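Local coordinates for putative esterase MT1895 (Mycobacterium tuberculosis, PDB 3S4K), which probably acts as a PaaI-family hotdog-fold thioesterase that hydrolyses acyl-CoA thioesters, perhaps 1,4-dihydroxy-2-naphthoyl-CoA, at residues G104-L109 with Q116-T121; V85-N90 with Q134-N139. One frame throughout, in Å; residues are numbered along the deposited sequence.

Interaction 1 of 2, residues G104-L109 with Q116-T121; sequences GTAEPL and QLWLVT
P108 lies over one face of the W118 indole: its CB sits 3.9 Å from the centroid of the six-membered ring and 17° off the ring normal, a CH-pi contact. CD of P108 reaches CZ3 of W118 at 3.7 Å. With CG of W118 anti to the carbonyl carbon (chi1 -71°), the benzo rim lies against the E107-P108 peptide, CE3 3.4 Å from E107 C, and CE3 also touches the methyl of A106. That methyl meets CG2 of V120 as well, so A106, P108, W118 and V120 share one apolar face; A106 packs on I66 and W118 on A70 and A71 of helix 56-75. This is the hotdog arrangement, an antiparallel sheet wrapped round a long helix, with strands 100-108 and 115-123 as neighbours. Backbone bonds pair T105 with T121 and E107 with L119 reciprocally; L109 N adds one to L117 O (2.8 Å). On the other face a water donates to E107 OE2 (2.6 Å) and T105 O, and hydrogen-bonds T121 OG1. E107 and L119 run side by side there, OE2 3.7 Å from L119 CD2. The CD1 methyl of L109 contacts CD2 of L117 and CB of L119. Farther out, the indole is helped into place by NE1 donating to OE1 of Q116 (2.9 Å): NE1 stands above the Q116 carbonyl plane, while OE1 lies close to the ring plane. NE2 of Q116 bonds A71 O and N139 OD1.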
# COMPACT_ATOMS: atom_id res chain seq x y z
N GLY A 104 8.62 -4.17 11.09
CA GLY A 104 8.77 -4.98 9.88
C GLY A 104 10.18 -5.46 9.62
O GLY A 104 11.14 -4.73 9.88
N THR A 105 10.30 -6.67 9.09
CA THR A 105 11.58 -7.22 8.65
C THR A 105 11.44 -7.73 7.21
O THR A 105 10.51 -8.46 6.93
CB THR A 105 11.96 -8.42 9.51
OG1 THR A 105 12.15 -8.01 10.86
CG2 THR A 105 13.23 -9.09 8.99
N ALA A 106 12.40 -7.35 6.36
CA ALA A 106 12.49 -7.84 4.98
C ALA A 106 13.52 -8.96 4.91
O ALA A 106 14.62 -8.82 5.45
CB ALA A 106 12.87 -6.75 4.01
N GLU A 107 13.13 -10.06 4.25
CA GLU A 107 13.98 -11.22 3.92
C GLU A 107 13.93 -11.43 2.43
O GLU A 107 12.89 -11.24 1.81
CB GLU A 107 13.42 -12.51 4.50
CG GLU A 107 13.20 -12.63 5.94
CD GLU A 107 12.30 -13.83 6.18
OE1 GLU A 107 12.70 -14.97 5.81
OE2 GLU A 107 11.17 -13.62 6.64
N PRO A 108 15.04 -11.88 1.82
CA PRO A 108 15.07 -12.06 0.39
C PRO A 108 14.47 -13.38 -0.10
O PRO A 108 14.71 -14.44 0.49
CB PRO A 108 16.56 -12.00 0.09
CG PRO A 108 17.20 -12.59 1.29
CD PRO A 108 16.34 -12.15 2.44
N LEU A 109 13.66 -13.28 -1.15
CA LEU A 109 13.15 -14.45 -1.85
C LEU A 109 13.87 -14.73 -3.17
O LEU A 109 14.06 -15.89 -3.52
CB LEU A 109 11.64 -14.31 -2.12
CG LEU A 109 10.79 -14.07 -0.86
CD1 LEU A 109 9.30 -13.95 -1.23
CD2 LEU A 109 10.99 -15.17 0.17
N GLN A 116 14.34 -8.38 -8.26
CA GLN A 116 14.39 -8.87 -6.91
C GLN A 116 12.98 -9.08 -6.39
O GLN A 116 12.04 -8.38 -6.77
CB GLN A 116 15.17 -7.94 -5.96
CG GLN A 116 16.47 -7.40 -6.50
CD GLN A 116 17.23 -6.59 -5.49
OE1 GLN A 116 17.29 -6.97 -4.30
NE2 GLN A 116 17.83 -5.47 -5.93
N LEU A 117 12.87 -10.02 -5.46
CA LEU A 117 11.64 -10.30 -4.78
C LEU A 117 11.96 -10.38 -3.28
O LEU A 117 12.81 -11.19 -2.86
CB LEU A 117 11.00 -11.58 -5.36
CG LEU A 117 9.62 -11.94 -4.82
CD1 LEU A 117 8.58 -10.96 -5.30
CD2 LEU A 117 9.21 -13.38 -5.17
N TRP A 118 11.29 -9.56 -2.47
CA TRP A 118 11.51 -9.48 -1.02
C TRP A 118 10.21 -9.74 -0.25
O TRP A 118 9.14 -9.31 -0.69
CB TRP A 118 12.03 -8.09 -0.61
CG TRP A 118 13.46 -7.87 -1.04
CD1 TRP A 118 13.89 -7.46 -2.25
CD2 TRP A 118 14.64 -8.06 -0.25
NE1 TRP A 118 15.26 -7.37 -2.28
CE2 TRP A 118 15.75 -7.75 -1.06
CE3 TRP A 118 14.86 -8.47 1.07
CZ2 TRP A 118 17.07 -7.82 -0.59
CZ3 TRP A 118 16.16 -8.57 1.52
CH2 TRP A 118 17.25 -8.24 0.69
N LEU A 119 10.32 -10.46 0.87
CA LEU A 119 9.21 -10.69 1.81
C LEU A 119 9.38 -9.77 3.02
O LEU A 119 10.46 -9.69 3.61
CB LEU A 119 9.23 -12.14 2.31
CG LEU A 119 8.35 -12.44 3.51
CD1 LEU A 119 6.90 -12.30 3.10
CD2 LEU A 119 8.62 -13.86 4.01
N VAL A 120 8.30 -9.09 3.39
CA VAL A 120 8.29 -8.24 4.57
C VAL A 120 7.15 -8.67 5.47
O VAL A 120 6.00 -8.79 5.01
CB VAL A 120 8.11 -6.76 4.20
CG1 VAL A 120 8.18 -5.88 5.46
CG2 VAL A 120 9.14 -6.34 3.14
N THR A 121 7.47 -8.91 6.74
CA THR A 121 6.50 -9.35 7.75
C THR A 121 6.41 -8.27 8.81
O THR A 121 7.44 -7.87 9.39
CB THR A 121 6.89 -10.71 8.38
OG1 THR A 121 7.15 -11.66 7.34
CG2 THR A 121 5.78 -11.25 9.34
O HOH W 1 9.89 -11.33 6.77

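Interaction 2 of 2, residues V85-N90 with Q134-N139; sequences VGVNNN and QVRLQN. With EDO (1,2-ethanediol), chain C.
Q134 and N90 exchange backbone hydrogen bonds at one end of an antiparallel pairing, interrupted by a classic beta bulge, between two strands of the hotdog sheet. A water bridges the strands here, donating to Q134 O and to N88 OD1, the latter at 2.7 Å. The far side of strand 83-93 pairs, through N88, N89 and N90, with a strand of the second subunit, and N88 ND2 bonds N90 OD1 of that chain, so the sheet continues across the dimer. V135 is next, its side chain packed on I63, E64 and A67 of helix 56-75; its CG2 lies 4.0 Å from ND2 of N89, which bonds E64 OE1 and C60 O of that helix, while N89 OD1 bonds T91 OG1. R136 is the partner of the bulge. Its carbonyl oxygen accepts from both V87 N (2.8 Å) and N88 N (3.2 Å), while its own N donates to N88 O. V87 crosses the arginine chain obliquely, CG2 touching CG at 3.6 Å; the chain bends at chi3 (-74°), and NH1 bonds Q115 OE1. L137 CD2 lies over the backbone of V85 and G86, on the helix side. Q138 closes the ladder with reciprocal bonds to V85, whose CG1 presses on Q138 CB at 3.5 Å. Next to V85, G86 N donates to O1 of a 1,2-ethanediol (3.0 Å), probably from the crystallisation liquor, which S96 OG of the second subunit also binds.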
# COMPACT_ATOMS: atom_id res chain seq x y z
N VAL A 85 13.20 -0.05 -8.87
CA VAL A 85 11.85 0.47 -9.03
C VAL A 85 10.87 -0.62 -8.71
O VAL A 85 11.00 -1.73 -9.21
CB VAL A 85 11.64 1.02 -10.46
CG1 VAL A 85 11.89 -0.05 -11.51
CG2 VAL A 85 10.22 1.59 -10.62
N GLY A 86 9.90 -0.33 -7.86
CA GLY A 86 8.88 -1.33 -7.58
C GLY A 86 8.02 -1.62 -8.81
O GLY A 86 7.68 -0.71 -9.58
N VAL A 87 7.66 -2.89 -8.98
CA VAL A 87 6.64 -3.22 -9.98
C VAL A 87 5.42 -3.93 -9.41
O VAL A 87 4.36 -3.83 -10.00
CB VAL A 87 7.18 -3.97 -11.22
CG1 VAL A 87 8.25 -3.12 -11.92
CG2 VAL A 87 7.72 -5.36 -10.81
N ASN A 88 5.54 -4.66 -8.30
CA ASN A 88 4.35 -5.28 -7.70
C ASN A 88 4.49 -5.34 -6.20
O ASN A 88 5.57 -5.61 -5.70
CB ASN A 88 4.09 -6.66 -8.30
CG ASN A 88 2.89 -7.37 -7.66
OD1 ASN A 88 3.05 -8.12 -6.69
ND2 ASN A 88 1.69 -7.11 -8.18
N ASN A 89 3.40 -5.06 -5.50
CA ASN A 89 3.33 -5.14 -4.04
C ASN A 89 2.06 -5.91 -3.69
O ASN A 89 0.94 -5.46 -4.04
CB ASN A 89 3.32 -3.74 -3.39
CG ASN A 89 3.14 -3.77 -1.85
OD1 ASN A 89 2.28 -4.48 -1.30
ND2 ASN A 89 3.91 -2.89 -1.17
N ASN A 90 2.24 -7.06 -3.04
CA ASN A 90 1.13 -7.97 -2.75
C ASN A 90 1.15 -8.24 -1.27
O ASN A 90 2.02 -8.97 -0.78
CB ASN A 90 1.27 -9.26 -3.55
CG ASN A 90 0.02 -10.11 -3.49
OD1 ASN A 90 -0.66 -10.14 -2.50
ND2 ASN A 90 -0.30 -10.80 -4.58
N GLN A 134 4.85 -9.24 -0.25
CA GLN A 134 6.00 -9.45 -1.12
C GLN A 134 6.05 -8.35 -2.12
O GLN A 134 5.03 -7.99 -2.68
CB GLN A 134 5.91 -10.79 -1.82
CG GLN A 134 5.89 -11.86 -0.78
CD GLN A 134 5.80 -13.24 -1.30
OE1 GLN A 134 5.76 -13.48 -2.51
NE2 GLN A 134 5.77 -14.18 -0.38
N VAL A 135 7.26 -7.82 -2.33
CA VAL A 135 7.50 -6.75 -3.26
C VAL A 135 8.45 -7.21 -4.35
O VAL A 135 9.54 -7.71 -4.06
CB VAL A 135 8.08 -5.53 -2.52
CG1 VAL A 135 8.30 -4.36 -3.48
CG2 VAL A 135 7.16 -5.14 -1.36
N ARG A 136 8.02 -7.01 -5.60
CA ARG A 136 8.83 -7.33 -6.78
C ARG A 136 9.39 -6.02 -7.32
O ARG A 136 8.63 -5.05 -7.50
CB ARG A 136 7.99 -8.04 -7.82
CG ARG A 136 8.73 -8.36 -9.13
CD ARG A 136 7.85 -9.11 -10.08
NE ARG A 136 7.69 -10.50 -9.65
CZ ARG A 136 8.57 -11.47 -9.83
NH1 ARG A 136 9.74 -11.25 -10.43
NH2 ARG A 136 8.30 -12.69 -9.35
N LEU A 137 10.70 -5.99 -7.53
CA LEU A 137 11.39 -4.80 -8.01
C LEU A 137 12.18 -5.11 -9.28
O LEU A 137 12.68 -6.21 -9.45
CB LEU A 137 12.34 -4.26 -6.94
CG LEU A 137 11.67 -3.83 -5.63
CD1 LEU A 137 11.84 -4.93 -4.58
CD2 LEU A 137 12.13 -2.42 -5.15
N GLN A 138 12.30 -4.10 -10.13
CA GLN A 138 13.24 -4.11 -11.23
C GLN A 138 14.54 -3.45 -10.83
O GLN A 138 14.54 -2.37 -10.22
CB GLN A 138 12.65 -3.30 -12.41
CG GLN A 138 12.03 -4.12 -13.44
CD GLN A 138 11.58 -3.31 -14.66
OE1 GLN A 138 12.10 -2.22 -14.98
NE2 GLN A 138 10.62 -3.85 -15.34
N ASN A 139 15.66 -4.07 -11.18
CA ASN A 139 16.96 -3.43 -11.07
C ASN A 139 17.19 -2.57 -12.31
O ASN A 139 16.99 -3.04 -13.41
CB ASN A 139 18.06 -4.47 -10.97
CG ASN A 139 17.95 -5.33 -9.72
OD1 ASN A 139 17.53 -4.85 -8.65
ND2 ASN A 139 18.31 -6.61 -9.84
C1 EDO C . 7.45 2.09 -7.58
O1 EDO C . 8.73 2.23 -6.91
C2 EDO C . 6.86 3.45 -7.94
O2 EDO C . 7.49 4.04 -9.08
O HOH W 2 5.11 -9.35 -5.45

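Both interactions belong to one curled antiparallel sheet and meet where strands 115-123 and 129-140 run side by side, with Q116 O accepting from L137 N and L109 CD1 packing on Q134. Along the chain, interaction 1 is nested inside the loop closed by interaction 2, and their centres lie about 11 Å apart. Each has a face buried against helix 56-75 and another that is more open. Interaction 1, nearer the centre of the chain, relies on aromatic and aliphatic packing within a regular ladder. Interaction 2 has a bulged ladder and more polar side chains, and its 85-90 strand reaches the subunit interface, which interaction 1 does not touch.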